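Local coordinates for aminofutalosine deaminase (Helicobacter pylori, PDB 7LKK), which catalyses the metal-dependent hydrolytic deamination of aminofutalosine in the menaquinone pathway and probably deaminates adenosine as well, at residues Leu26-Glu29 with Lys30-Leu34; Thr80-Glu83 with Phe84-Asn87; Ala192-Ala195 with Pro196-Val199; His221-Ser225 with Leu226-Glu230; Ile359-Leu362 with Gly363-His367. One frame throughout, in Å; residues are numbered along the deposited sequence.

Contact 1 of 5, residues Leu26-Glu29 with Lys30-Leu34; sequences LCNE and KCEVL
N28 and E32 are turned across one another at the end of a β hairpin, their amide and carboxylate planes 29° apart, and both ends of the amide are used. N28 OD1 accepts the backbone N-H of E32 at 2.9 Å in a nearly straight bond that lies in the carbonyl plane of the amide. On the other branch, N28 ND2 donates to E32 OE1 at 3.2 Å; the acceptor sits in the amide plane, but the nitrogen meets the anti side of the carboxylate and lies 33° out of its plane. With chi1 at 47°, the amide of N28 folds back over its own turn instead of swinging outward, which brings OD1 to E32 N. K30 NZ adds a long salt bridge to the same E32 OE1, at 3.7 Å. L26 lies alongside E32, pointing the same way, with its CD1 4.0 Å from E32 CB, while that same methyl meets L34 CD1 at 3.8 Å. The backbones are tied by L26 N donating to E32 O at 3.1 Å, and a water joins C27 N to this carbonyl. A type I turn from N28 to C31, closed by C31 N donating to N28 O, reverses the chain. The hairpin links the antiparallel strands 23-25 and 33-34. C27 and C31 pack on L361 of helix 353-364, C31 also meets I402 of helix 401-408, and E29 leads its carboxylate to R366 and H367 at the start of helix 366-371.

Contact 2 of 5, residues Thr80-Glu83 with Phe84-Asn87; sequences THFE and FSNN. With FE (Fe (III) ion), chain E; MCF ((8R)-3-(5-S-methyl-5-thio-beta-D-ribofuranosyl)-3,6,7,8-tetrahydroimidazo[4,5-d][1,3]diazepin-8-ol), chain J.
S85 holds the carbonyl of F82 twice, through its side chain and its own backbone. The hydroxyl S85 OG donates to F82 O at 2.6 Å, tilted 21° from the carbonyl plane, while S85 N adds a weak bond to the same oxygen. This tight turn, with a 3-10 segment at 82-83, directly follows the His-X-His metal motif (H79, T80 and H81) at the C-terminal end of barrel strand 69-80, the hallmark of metallo-dependent hydrolases with a TIM-barrel fold. The hydroxyl of S85 stands beside the backbone N (chi1 -69°), from where it reaches back to F82 O and lies near the plane of the F82 ring, at its edge. F84 N makes a weak bond to H81 O; the carbonyls of H81 and F82, one after the other, thus both accept from the turn. H81 and F84 then face the ligand together. H81 CB touches the edge of the F84 ring at CD2, 3.9 Å away, and the imidazole extends beyond it to bind the iron through NE2 at 2.0 Å. One face of that imidazole is covered by the inhibitor, whose N1 stands 3.4 Å above the ring centre. Behind the turn, the E83 carboxylate leads away to the backbone N-H groups of N138 and H139, tying the loop to the end of strand 130-137. A water takes the N-H of N86 and donates to E83 O. At the ligand side, F84 CE2 comes obliquely to the inhibitor's C1S, 3.6 Å away.

Contact 3 of 5, residues Ala192-Ala195 with Pro196-Val199; sequences AVHA and PYSV. With MCF ((8R)-3-(5-S-methyl-5-thio-beta-D-ribofuranosyl)-3,6,7,8-tetrahydroimidazo[4,5-d][1,3]diazepin-8-ol), chain J.
The methyl of A195 sits over the face of the Y197 ring, its CB 3.7 Å from the ring centroid and 19° off the normal, a CH-pi contact at the heart of a turn. The turn follows strand 187-193, on the C-terminal rim of the TIM barrel where the amidohydrolase active site opens. Y197 is brought over the methyl by a chi1 of 54°, which folds its ring back toward the strand; F239 stacks on this ring from outside the turn. A separate apolar pair lies farther back toward the strand: V193 CG1 and V199 CG2 meet obliquely at 3.7 Å, and V199 CG2 also rests near the backbone N of H194. Outward from there the contact becomes polar. A195 O draws weak bonds from S198 N and V199 N, closing the turn. H194 and Y197 cross with ring planes 79° apart, and Y197 OH approaches H194 CE1 at 3.3 Å. In the plane of the imidazole, at its edge, S198 OG is hydrogen-bonded to H194 ND1 at 2.5 Å, and either atom could be the donor. This short bond would restrain the rotation of the imidazole, which makes S198 a second-shell residue to H194. Next door, the backbone O of H194 accepts from ND1 of the iron ligand H221. The other ring nitrogen of H194 addresses the inhibitor: H194 NE2 donates a weak hydrogen bond to its N4 at 3.4 Å and lies 3.3 Å from its C5S.

Contact 4 of 5, residues His221-Ser225 with Leu226-Glu230; sequences HFLES and LEELE. With FE (Fe (III) ion), chain E; MCF ((8R)-3-(5-S-methyl-5-thio-beta-D-ribofuranosyl)-3,6,7,8-tetrahydroimidazo[4,5-d][1,3]diazepin-8-ol), chain J.
E228 reaches from the first turn of helix 226-234 back to the loop that L223, E224 and S225 form. Its CB lies 3.5 Å from S225 OG, the hydroxyl that caps the helix by accepting E228 N at 3.0 Å. With CG anti to the backbone N (chi1 172°) and the chain extended beyond, the side chain runs past L223, crossing it at about a right angle, and CG touches L223 CD2 at 3.9 Å. The carboxylate then grips two consecutive backbone N-H groups, each from above its plane: L223 N donates to OE2 at 2.8 Å and E224 N to OE1 at 3.1 Å. A water also donates to OE1 and reaches S225 OG, so cap and carboxylate share it. One buried glutamate thus holds a bend in which L223 adopts positive phi and psi, and from this bend E224 extends to the ligand. E224 OE1 accepts the inhibitor's N6 at 2.7 Å, in a bond of 163°. On the preceding strand, H221 NE2 binds the iron at 2.4 Å. Here the N-capped helix follows that strand after the short bend; a metal-binding histidine at the end of strand 218-222, the fifth of the barrel, is characteristic of the metallo-dependent hydrolase active site.

Contact 5 of 5, residues Ile359-Leu362 with Gly363-His367; sequences IALL and GATRH
L362 and H367 meet where helix 353-364 ends and helix 366-371 begins, a helix-to-helix junction at which the chain turns sharply at T365. L362 CB stands over one face of the imidazole of H367, 4.0 Å from its centroid and 15° off the normal, a CH-pi contact offset toward the ring's rim. The backbone secures the same pair: H367 N donates to L362 O at 3.0 Å, and T365 N adds a weak bond to that oxygen. Both ring nitrogens of H367 have partners beyond the junction, ND1 at V323 O and NE2 likewise held from outside, and these hold the imidazole face toward L362 CB. G363, next in buried surface, donates its N to I359 O at 2.7 Å in a helical bond and presents no side chain to that carbonyl. L361 completes the group. Its CD1 touches T365 CG2 at 4.2 Å, and its carbonyl is gripped twice from opposite faces of its plane, by A364 N at 3.1 Å and by the hydroxyl of T365. A chi1 of 57° puts that hydroxyl back over the ending helix. Although T365 occupies the N-cap position of the next helix, OG1 bonds backward, donating to L361 O at 2.9 Å.

How the contacts relate
Contacts 2, 3 and 4 surround the active site and are largely buried. They follow strands 69-80, 187-193 and 218-222; contacts 2 and 4 supply histidines to one iron, and all three touch the inhibitor. Contacts 3 and 4 lie on neighbouring strands. Contacts 1 and 5 belong elsewhere, with centres about 10 Å apart: the partly exposed hairpin 26-34 docks on the buried helix junction 359-367, where a salt bridge from E29 OE2 to R366 NH1 (2.7 Å) fastens the two. The chemistry follows the place: backbone carbonyls and a methylene over an imidazole face characterise contact 5, polar side chains brace the hairpin, and imidazoles and carboxylates line the iron site.

Contact 1 of 5, residues Leu26-Glu29 with Lys30-Leu34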
# COMPACT_ATOMS: atom_id res chain seq x y z
N LEU A 26 5.58 16.53 17.76
CA LEU A 26 4.94 16.60 19.06
C LEU A 26 3.66 15.77 19.11
O LEU A 26 3.30 15.24 20.17
CB LEU A 26 4.62 18.05 19.43
CG LEU A 26 5.80 18.97 19.74
CD1 LEU A 26 5.29 20.22 20.45
CD2 LEU A 26 6.83 18.26 20.60
N CYS A 27 2.98 15.64 17.97
CA CYS A 27 1.71 14.93 17.88
C CYS A 27 0.67 15.50 18.84
O CYS A 27 -0.12 14.76 19.45
CB CYS A 27 1.90 13.42 18.10
SG CYS A 27 2.85 12.64 16.78
N ASN A 28 0.68 16.81 19.01
CA ASN A 28 -0.51 17.47 19.51
C ASN A 28 -1.52 17.60 18.37
O ASN A 28 -1.21 17.31 17.21
CB ASN A 28 -0.18 18.82 20.13
CG ASN A 28 0.73 19.68 19.25
OD1 ASN A 28 0.96 19.36 18.09
ND2 ASN A 28 1.25 20.76 19.82
N GLU A 29 -2.73 18.04 18.70
CA GLU A 29 -3.75 18.15 17.66
C GLU A 29 -3.33 19.14 16.57
O GLU A 29 -3.79 19.01 15.43
CB GLU A 29 -5.09 18.56 18.26
CG GLU A 29 -5.75 17.50 19.14
CD GLU A 29 -5.96 16.16 18.44
OE1 GLU A 29 -6.18 16.14 17.21
OE2 GLU A 29 -5.90 15.12 19.13
N LYS A 30 -2.47 20.10 16.90
CA LYS A 30 -1.88 20.97 15.90
C LYS A 30 -0.88 20.23 15.01
O LYS A 30 -0.57 20.71 13.91
CB LYS A 30 -1.18 22.15 16.58
CG LYS A 30 -2.13 23.26 17.00
CD LYS A 30 -1.41 24.32 17.82
CE LYS A 30 -0.17 24.84 17.11
NZ LYS A 30 0.53 25.88 17.91
N CYS A 31 -0.38 19.07 15.46
CA CYS A 31 0.63 18.30 14.74
C CYS A 31 1.90 19.12 14.52
O CYS A 31 2.42 19.23 13.41
CB CYS A 31 0.07 17.77 13.41
SG CYS A 31 0.67 16.14 12.96
N GLU A 32 2.39 19.70 15.62
CA GLU A 32 3.55 20.57 15.56
C GLU A 32 4.81 19.81 15.17
O GLU A 32 5.05 18.69 15.64
CB GLU A 32 3.76 21.24 16.92
CG GLU A 32 4.17 22.70 16.84
CD GLU A 32 4.05 23.39 18.19
OE1 GLU A 32 3.00 23.22 18.84
OE2 GLU A 32 5.00 24.08 18.59
N VAL A 33 5.61 20.41 14.30
CA VAL A 33 6.91 19.87 13.90
C VAL A 33 7.98 20.87 14.31
O VAL A 33 7.90 22.05 13.97
CB VAL A 33 6.97 19.60 12.38
CG1 VAL A 33 8.37 19.13 11.99
CG2 VAL A 33 5.93 18.57 11.98
N LEU A 34 8.97 20.39 15.05
CA LEU A 34 10.03 21.23 15.59
C LEU A 34 11.38 20.73 15.12
O LEU A 34 11.60 19.51 15.01
CB LEU A 34 9.97 21.28 17.12
CG LEU A 34 8.69 21.90 17.67
CD1 LEU A 34 8.57 21.66 19.17
CD2 LEU A 34 8.65 23.39 17.36
O HOH W 1 3.53 16.26 15.15

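Contact 2 of 5, residues Thr80-Glu83 with Phe84-Asn87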
# COMPACT_ATOMS: atom_id res chain seq x y z
N THR A 80 -6.00 -4.97 17.33
CA THR A 80 -5.37 -6.10 16.66
C THR A 80 -5.88 -7.39 17.28
O THR A 80 -6.39 -7.41 18.40
CB THR A 80 -3.84 -6.03 16.75
OG1 THR A 80 -3.27 -7.08 15.96
CG2 THR A 80 -3.38 -6.18 18.19
N HIS A 81 -5.75 -8.48 16.52
CA HIS A 81 -6.13 -9.83 16.96
C HIS A 81 -4.89 -10.72 16.91
O HIS A 81 -4.61 -11.34 15.88
CB HIS A 81 -7.25 -10.40 16.08
CG HIS A 81 -8.48 -9.56 16.02
ND1 HIS A 81 -9.65 -9.90 16.67
CD2 HIS A 81 -8.74 -8.40 15.37
CE1 HIS A 81 -10.57 -8.98 16.44
NE2 HIS A 81 -10.04 -8.06 15.65
N PHE A 82 -4.16 -10.77 18.02
CA PHE A 82 -2.93 -11.56 18.05
C PHE A 82 -3.20 -13.05 17.88
O PHE A 82 -2.37 -13.77 17.32
CB PHE A 82 -2.17 -11.31 19.35
CG PHE A 82 -1.37 -10.04 19.36
CD1 PHE A 82 -0.24 -9.91 18.57
CD2 PHE A 82 -1.75 -8.97 20.16
CE1 PHE A 82 0.50 -8.74 18.58
CE2 PHE A 82 -1.01 -7.80 20.17
CZ PHE A 82 0.11 -7.68 19.38
N GLU A 83 -4.35 -13.53 18.36
CA GLU A 83 -4.63 -14.96 18.32
C GLU A 83 -4.71 -15.50 16.90
O GLU A 83 -4.51 -16.71 16.70
CB GLU A 83 -5.94 -15.26 19.06
CG GLU A 83 -5.89 -14.96 20.56
CD GLU A 83 -7.25 -15.08 21.23
OE1 GLU A 83 -8.24 -14.56 20.67
OE2 GLU A 83 -7.32 -15.69 22.31
N PHE A 84 -4.97 -14.65 15.90
CA PHE A 84 -5.05 -15.07 14.51
C PHE A 84 -3.75 -14.86 13.75
O PHE A 84 -3.76 -14.76 12.52
CB PHE A 84 -6.18 -14.33 13.80
CG PHE A 84 -7.56 -14.75 14.23
CD1 PHE A 84 -8.18 -15.83 13.62
CD2 PHE A 84 -8.23 -14.07 15.22
CE1 PHE A 84 -9.45 -16.22 14.01
CE2 PHE A 84 -9.50 -14.45 15.61
CZ PHE A 84 -10.11 -15.53 15.00
N SER A 85 -2.62 -14.79 14.46
CA SER A 85 -1.35 -14.43 13.83
C SER A 85 -0.80 -15.50 12.90
O SER A 85 0.10 -15.20 12.11
CB SER A 85 -0.31 -14.09 14.90
OG SER A 85 -0.63 -12.88 15.57
N ASN A 86 -1.32 -16.73 12.96
CA ASN A 86 -0.85 -17.78 12.06
C ASN A 86 -1.30 -17.56 10.63
O ASN A 86 -0.70 -18.13 9.71
CB ASN A 86 -1.35 -19.15 12.54
CG ASN A 86 -0.40 -19.82 13.50
OD1 ASN A 86 0.81 -19.57 13.48
ND2 ASN A 86 -0.93 -20.70 14.34
N ASN A 87 -2.34 -16.75 10.41
CA ASN A 87 -3.02 -16.73 9.12
C ASN A 87 -2.15 -16.13 8.02
O ASN A 87 -1.50 -15.10 8.20
CB ASN A 87 -4.32 -15.94 9.22
CG ASN A 87 -5.08 -15.92 7.91
OD1 ASN A 87 -5.29 -16.96 7.29
ND2 ASN A 87 -5.47 -14.73 7.47
FE FE E . -11.12 -6.75 14.60
O8 MCF J . -12.19 -7.14 13.00
C8 MCF J . -11.77 -8.10 12.06
C7 MCF J . -12.79 -8.33 10.96
N6 MCF J . -14.13 -8.15 11.46
C5 MCF J . -14.54 -8.83 12.67
N4 MCF J . -13.70 -9.70 13.49
C10 MCF J . -12.30 -10.18 13.38
C9 MCF J . -11.35 -9.43 12.72
N1 MCF J . -10.20 -10.09 12.79
C2 MCF J . -10.38 -11.22 13.47
N3 MCF J . -11.66 -11.26 13.84
C1S MCF J . -12.25 -12.40 14.62
C2S MCF J . -13.20 -11.96 15.75
O2S MCF J . -12.50 -11.65 16.88
O4S MCF J . -12.98 -13.12 13.86
C4S MCF J . -14.07 -13.83 14.83
C3S MCF J . -14.04 -13.21 15.98
O3S MCF J . -13.37 -14.09 17.00
C5S MCF J . -15.45 -13.72 14.20
S5S MCF J . -16.46 -15.14 14.70
C6S MCF J . -18.21 -14.75 14.45
O HOH W 2 -2.92 -11.53 14.14
O HOH W 3 -3.39 -17.90 14.71

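Contact 3 of 5, residues Ala192-Ala195 with Pro196-Val199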
# COMPACT_ATOMS: atom_id res chain seq x y z
N ALA A 192 -15.10 -6.47 25.20
CA ALA A 192 -15.54 -6.19 23.84
C ALA A 192 -16.80 -6.98 23.52
O ALA A 192 -16.95 -8.14 23.91
CB ALA A 192 -14.45 -6.53 22.82
N VAL A 193 -17.72 -6.32 22.81
CA VAL A 193 -18.85 -6.96 22.16
C VAL A 193 -18.49 -7.12 20.69
O VAL A 193 -18.12 -6.14 20.04
CB VAL A 193 -20.13 -6.13 22.32
CG1 VAL A 193 -21.30 -6.80 21.62
CG2 VAL A 193 -20.44 -5.90 23.80
N HIS A 194 -18.57 -8.35 20.18
CA HIS A 194 -18.01 -8.61 18.85
C HIS A 194 -18.68 -7.75 17.78
O HIS A 194 -18.02 -6.93 17.13
CB HIS A 194 -18.13 -10.09 18.49
CG HIS A 194 -17.62 -10.39 17.11
ND1 HIS A 194 -18.45 -10.60 16.03
CD2 HIS A 194 -16.36 -10.46 16.63
CE1 HIS A 194 -17.73 -10.81 14.95
NE2 HIS A 194 -16.45 -10.73 15.28
N ALA A 195 -19.98 -7.93 17.58
CA ALA A 195 -20.66 -7.29 16.45
C ALA A 195 -22.16 -7.39 16.68
O ALA A 195 -22.62 -8.20 17.48
CB ALA A 195 -20.27 -7.96 15.12
N PRO A 196 -22.94 -6.55 15.98
CA PRO A 196 -24.41 -6.65 16.10
C PRO A 196 -24.97 -7.98 15.62
O PRO A 196 -26.01 -8.41 16.13
CB PRO A 196 -24.90 -5.49 15.23
CG PRO A 196 -23.78 -4.52 15.21
CD PRO A 196 -22.53 -5.34 15.24
N TYR A 197 -24.32 -8.65 14.66
CA TYR A 197 -24.85 -9.90 14.12
C TYR A 197 -24.46 -11.12 14.94
O TYR A 197 -25.00 -12.21 14.69
CB TYR A 197 -24.39 -10.09 12.67
CG TYR A 197 -22.89 -10.02 12.47
CD1 TYR A 197 -22.07 -11.09 12.81
CD2 TYR A 197 -22.30 -8.88 11.95
CE1 TYR A 197 -20.70 -11.02 12.64
CE2 TYR A 197 -20.93 -8.80 11.77
CZ TYR A 197 -20.14 -9.87 12.11
OH TYR A 197 -18.78 -9.80 11.94
N SER A 198 -23.53 -10.98 15.88
CA SER A 198 -22.97 -12.13 16.58
C SER A 198 -23.23 -12.15 18.08
O SER A 198 -22.90 -13.15 18.72
CB SER A 198 -21.45 -12.20 16.35
OG SER A 198 -20.81 -11.05 16.86
N VAL A 199 -23.79 -11.09 18.66
CA VAL A 199 -24.02 -11.02 20.10
C VAL A 199 -25.49 -10.70 20.35
O VAL A 199 -25.98 -9.65 19.92
CB VAL A 199 -23.12 -9.98 20.79
CG1 VAL A 199 -23.45 -9.90 22.27
CG2 VAL A 199 -21.66 -10.34 20.59
O8 MCF J . -12.19 -7.14 13.00
C8 MCF J . -11.77 -8.10 12.06
C7 MCF J . -12.79 -8.33 10.96
N6 MCF J . -14.13 -8.15 11.46
C5 MCF J . -14.54 -8.83 12.67
N4 MCF J . -13.70 -9.70 13.49
C10 MCF J . -12.30 -10.18 13.38
C9 MCF J . -11.35 -9.43 12.72
N1 MCF J . -10.20 -10.09 12.79
C2 MCF J . -10.38 -11.22 13.47
N3 MCF J . -11.66 -11.26 13.84
C1S MCF J . -12.25 -12.40 14.62
C2S MCF J . -13.20 -11.96 15.75
O2S MCF J . -12.50 -11.65 16.88
O4S MCF J . -12.98 -13.12 13.86
C4S MCF J . -14.07 -13.83 14.83
C3S MCF J . -14.04 -13.21 15.98
O3S MCF J . -13.37 -14.09 17.00
C5S MCF J . -15.45 -13.72 14.20
S5S MCF J . -16.46 -15.14 14.70
C6S MCF J . -18.21 -14.75 14.45

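Contact 4 of 5, residues His221-Ser225 with Leu226-Glu230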
# COMPACT_ATOMS: atom_id res chain seq x y z
N HIS A 221 -17.05 -4.13 16.86
CA HIS A 221 -17.08 -3.99 15.41
C HIS A 221 -18.45 -3.48 15.00
O HIS A 221 -19.47 -4.02 15.44
CB HIS A 221 -16.77 -5.32 14.72
CG HIS A 221 -15.45 -5.91 15.11
ND1 HIS A 221 -15.33 -6.89 16.07
CD2 HIS A 221 -14.20 -5.67 14.67
CE1 HIS A 221 -14.06 -7.23 16.20
NE2 HIS A 221 -13.35 -6.50 15.36
N PHE A 222 -18.48 -2.44 14.16
CA PHE A 222 -19.74 -1.79 13.82
C PHE A 222 -19.81 -1.53 12.32
O PHE A 222 -18.94 -0.85 11.77
CB PHE A 222 -19.89 -0.47 14.59
CG PHE A 222 -21.25 0.14 14.47
CD1 PHE A 222 -22.38 -0.55 14.87
CD2 PHE A 222 -21.40 1.41 13.93
CE1 PHE A 222 -23.63 0.00 14.75
CE2 PHE A 222 -22.66 1.97 13.81
CZ PHE A 222 -23.77 1.27 14.22
N LEU A 223 -20.86 -2.06 11.69
CA LEU A 223 -21.22 -1.78 10.29
C LEU A 223 -20.00 -1.86 9.38
O LEU A 223 -19.63 -0.92 8.67
CB LEU A 223 -21.93 -0.43 10.19
CG LEU A 223 -23.24 -0.36 11.00
CD1 LEU A 223 -24.04 0.89 10.69
CD2 LEU A 223 -24.09 -1.60 10.76
N GLU A 224 -19.38 -3.04 9.40
CA GLU A 224 -18.18 -3.33 8.62
C GLU A 224 -18.48 -3.79 7.20
O GLU A 224 -17.57 -3.82 6.37
CB GLU A 224 -17.37 -4.41 9.36
CG GLU A 224 -16.00 -4.70 8.79
CD GLU A 224 -15.27 -5.76 9.59
OE1 GLU A 224 -15.87 -6.30 10.55
OE2 GLU A 224 -14.11 -6.06 9.26
N SER A 225 -19.73 -4.13 6.90
CA SER A 225 -20.06 -4.68 5.59
C SER A 225 -21.46 -4.26 5.19
O SER A 225 -22.27 -3.85 6.02
CB SER A 225 -19.96 -6.21 5.59
OG SER A 225 -20.92 -6.79 6.46
N LEU A 226 -21.72 -4.36 3.88
CA LEU A 226 -23.08 -4.18 3.39
C LEU A 226 -24.00 -5.28 3.91
O LEU A 226 -25.18 -5.04 4.18
CB LEU A 226 -23.09 -4.15 1.86
CG LEU A 226 -24.45 -4.03 1.18
CD1 LEU A 226 -25.22 -2.82 1.69
CD2 LEU A 226 -24.29 -3.96 -0.34
N GLU A 227 -23.47 -6.50 4.04
CA GLU A 227 -24.27 -7.61 4.55
C GLU A 227 -24.77 -7.32 5.95
O GLU A 227 -25.94 -7.58 6.26
CB GLU A 227 -23.45 -8.90 4.52
CG GLU A 227 -23.06 -9.38 3.13
CD GLU A 227 -21.68 -8.92 2.70
OE1 GLU A 227 -21.28 -7.80 3.08
OE2 GLU A 227 -20.99 -9.68 1.99
N GLU A 228 -23.91 -6.78 6.81
CA GLU A 228 -24.34 -6.43 8.16
C GLU A 228 -25.36 -5.30 8.13
O GLU A 228 -26.33 -5.31 8.90
CB GLU A 228 -23.13 -6.04 9.01
CG GLU A 228 -23.47 -5.47 10.37
CD GLU A 228 -22.26 -4.96 11.11
OE1 GLU A 228 -21.12 -5.24 10.66
OE2 GLU A 228 -22.43 -4.28 12.14
N LEU A 229 -25.17 -4.32 7.25
CA LEU A 229 -26.10 -3.19 7.18
C LEU A 229 -27.49 -3.66 6.76
O LEU A 229 -28.50 -3.23 7.34
CB LEU A 229 -25.57 -2.13 6.21
CG LEU A 229 -26.47 -0.91 6.00
CD1 LEU A 229 -26.63 -0.13 7.30
CD2 LEU A 229 -25.90 -0.01 4.90
N GLU A 230 -27.57 -4.53 5.75
CA GLU A 230 -28.86 -5.04 5.30
C GLU A 230 -29.51 -5.90 6.38
O GLU A 230 -30.74 -5.89 6.53
CB GLU A 230 -28.69 -5.86 4.02
CG GLU A 230 -28.30 -5.06 2.79
CD GLU A 230 -27.82 -5.96 1.66
OE1 GLU A 230 -27.31 -5.43 0.66
OE2 GLU A 230 -27.97 -7.19 1.78
FE FE E . -11.12 -6.75 14.60
O8 MCF J . -12.19 -7.14 13.00
C8 MCF J . -11.77 -8.10 12.06
C7 MCF J . -12.79 -8.33 10.96
N6 MCF J . -14.13 -8.15 11.46
C5 MCF J . -14.54 -8.83 12.67
N4 MCF J . -13.70 -9.70 13.49
C10 MCF J . -12.30 -10.18 13.38
C9 MCF J . -11.35 -9.43 12.72
N1 MCF J . -10.20 -10.09 12.79
C2 MCF J . -10.38 -11.22 13.47
N3 MCF J . -11.66 -11.26 13.84
C1S MCF J . -12.25 -12.40 14.62
C2S MCF J . -13.20 -11.96 15.75
O2S MCF J . -12.50 -11.65 16.88
O4S MCF J . -12.98 -13.12 13.86
C4S MCF J . -14.07 -13.83 14.83
C3S MCF J . -14.04 -13.21 15.98
O3S MCF J . -13.37 -14.09 17.00
C5S MCF J . -15.45 -13.72 14.20
S5S MCF J . -16.46 -15.14 14.70
C6S MCF J . -18.21 -14.75 14.45
O HOH W 4 -19.96 -6.88 8.78

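Contact 5 of 5, residues Ile359-Leu362 with Gly363-His367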
# COMPACT_ATOMS: atom_id res chain seq x y z
N ILE A 359 -3.57 13.48 9.51
CA ILE A 359 -4.58 12.59 10.06
C ILE A 359 -3.99 11.22 10.36
O ILE A 359 -4.27 10.62 11.41
CB ILE A 359 -5.79 12.51 9.11
CG1 ILE A 359 -6.55 13.84 9.12
CG2 ILE A 359 -6.71 11.36 9.49
CD1 ILE A 359 -7.62 13.93 8.06
N ALA A 360 -3.15 10.72 9.45
CA ALA A 360 -2.54 9.40 9.65
C ALA A 360 -1.63 9.39 10.87
O ALA A 360 -1.69 8.47 11.69
CB ALA A 360 -1.76 9.00 8.39
N LEU A 361 -0.80 10.42 11.02
CA LEU A 361 0.13 10.47 12.15
C LEU A 361 -0.62 10.59 13.47
O LEU A 361 -0.32 9.86 14.42
CB LEU A 361 1.11 11.63 11.97
CG LEU A 361 2.11 11.85 13.11
CD1 LEU A 361 2.93 10.60 13.36
CD2 LEU A 361 3.03 13.04 12.81
N LEU A 362 -1.57 11.52 13.56
CA LEU A 362 -2.37 11.64 14.77
C LEU A 362 -3.22 10.40 15.01
O LEU A 362 -3.47 10.03 16.16
CB LEU A 362 -3.25 12.89 14.71
CG LEU A 362 -2.52 14.23 14.67
CD1 LEU A 362 -3.51 15.39 14.71
CD2 LEU A 362 -1.51 14.33 15.80
N GLY A 363 -3.67 9.75 13.94
CA GLY A 363 -4.39 8.50 14.07
C GLY A 363 -3.56 7.38 14.65
O GLY A 363 -4.12 6.42 15.20
N ALA A 364 -2.24 7.46 14.54
CA ALA A 364 -1.34 6.44 15.06
C ALA A 364 -0.73 6.82 16.41
O ALA A 364 -0.01 6.01 16.99
CB ALA A 364 -0.22 6.16 14.06
N THR A 365 -0.98 8.03 16.90
CA THR A 365 -0.38 8.47 18.15
C THR A 365 -1.43 8.99 19.13
O THR A 365 -2.00 8.20 19.89
CB THR A 365 0.69 9.55 17.88
OG1 THR A 365 0.10 10.65 17.18
CG2 THR A 365 1.84 8.97 17.06
N ARG A 366 -1.69 10.30 19.10
CA ARG A 366 -2.51 10.92 20.13
C ARG A 366 -3.92 10.34 20.18
O ARG A 366 -4.46 10.09 21.26
CB ARG A 366 -2.57 12.43 19.91
CG ARG A 366 -3.23 13.20 21.04
CD ARG A 366 -3.11 14.70 20.83
NE ARG A 366 -3.39 15.44 22.06
CZ ARG A 366 -4.60 15.78 22.47
NH1 ARG A 366 -5.67 15.46 21.75
NH2 ARG A 366 -4.75 16.45 23.61
N HIS A 367 -4.53 10.11 19.01
CA HIS A 367 -5.92 9.65 18.99
C HIS A 367 -6.03 8.24 19.56
O HIS A 367 -6.96 7.95 20.32
CB HIS A 367 -6.47 9.70 17.56
CG HIS A 367 -6.62 11.10 17.03
ND1 HIS A 367 -7.20 11.37 15.81
CD2 HIS A 367 -6.27 12.29 17.56
CE1 HIS A 367 -7.20 12.67 15.61
NE2 HIS A 367 -6.64 13.26 16.65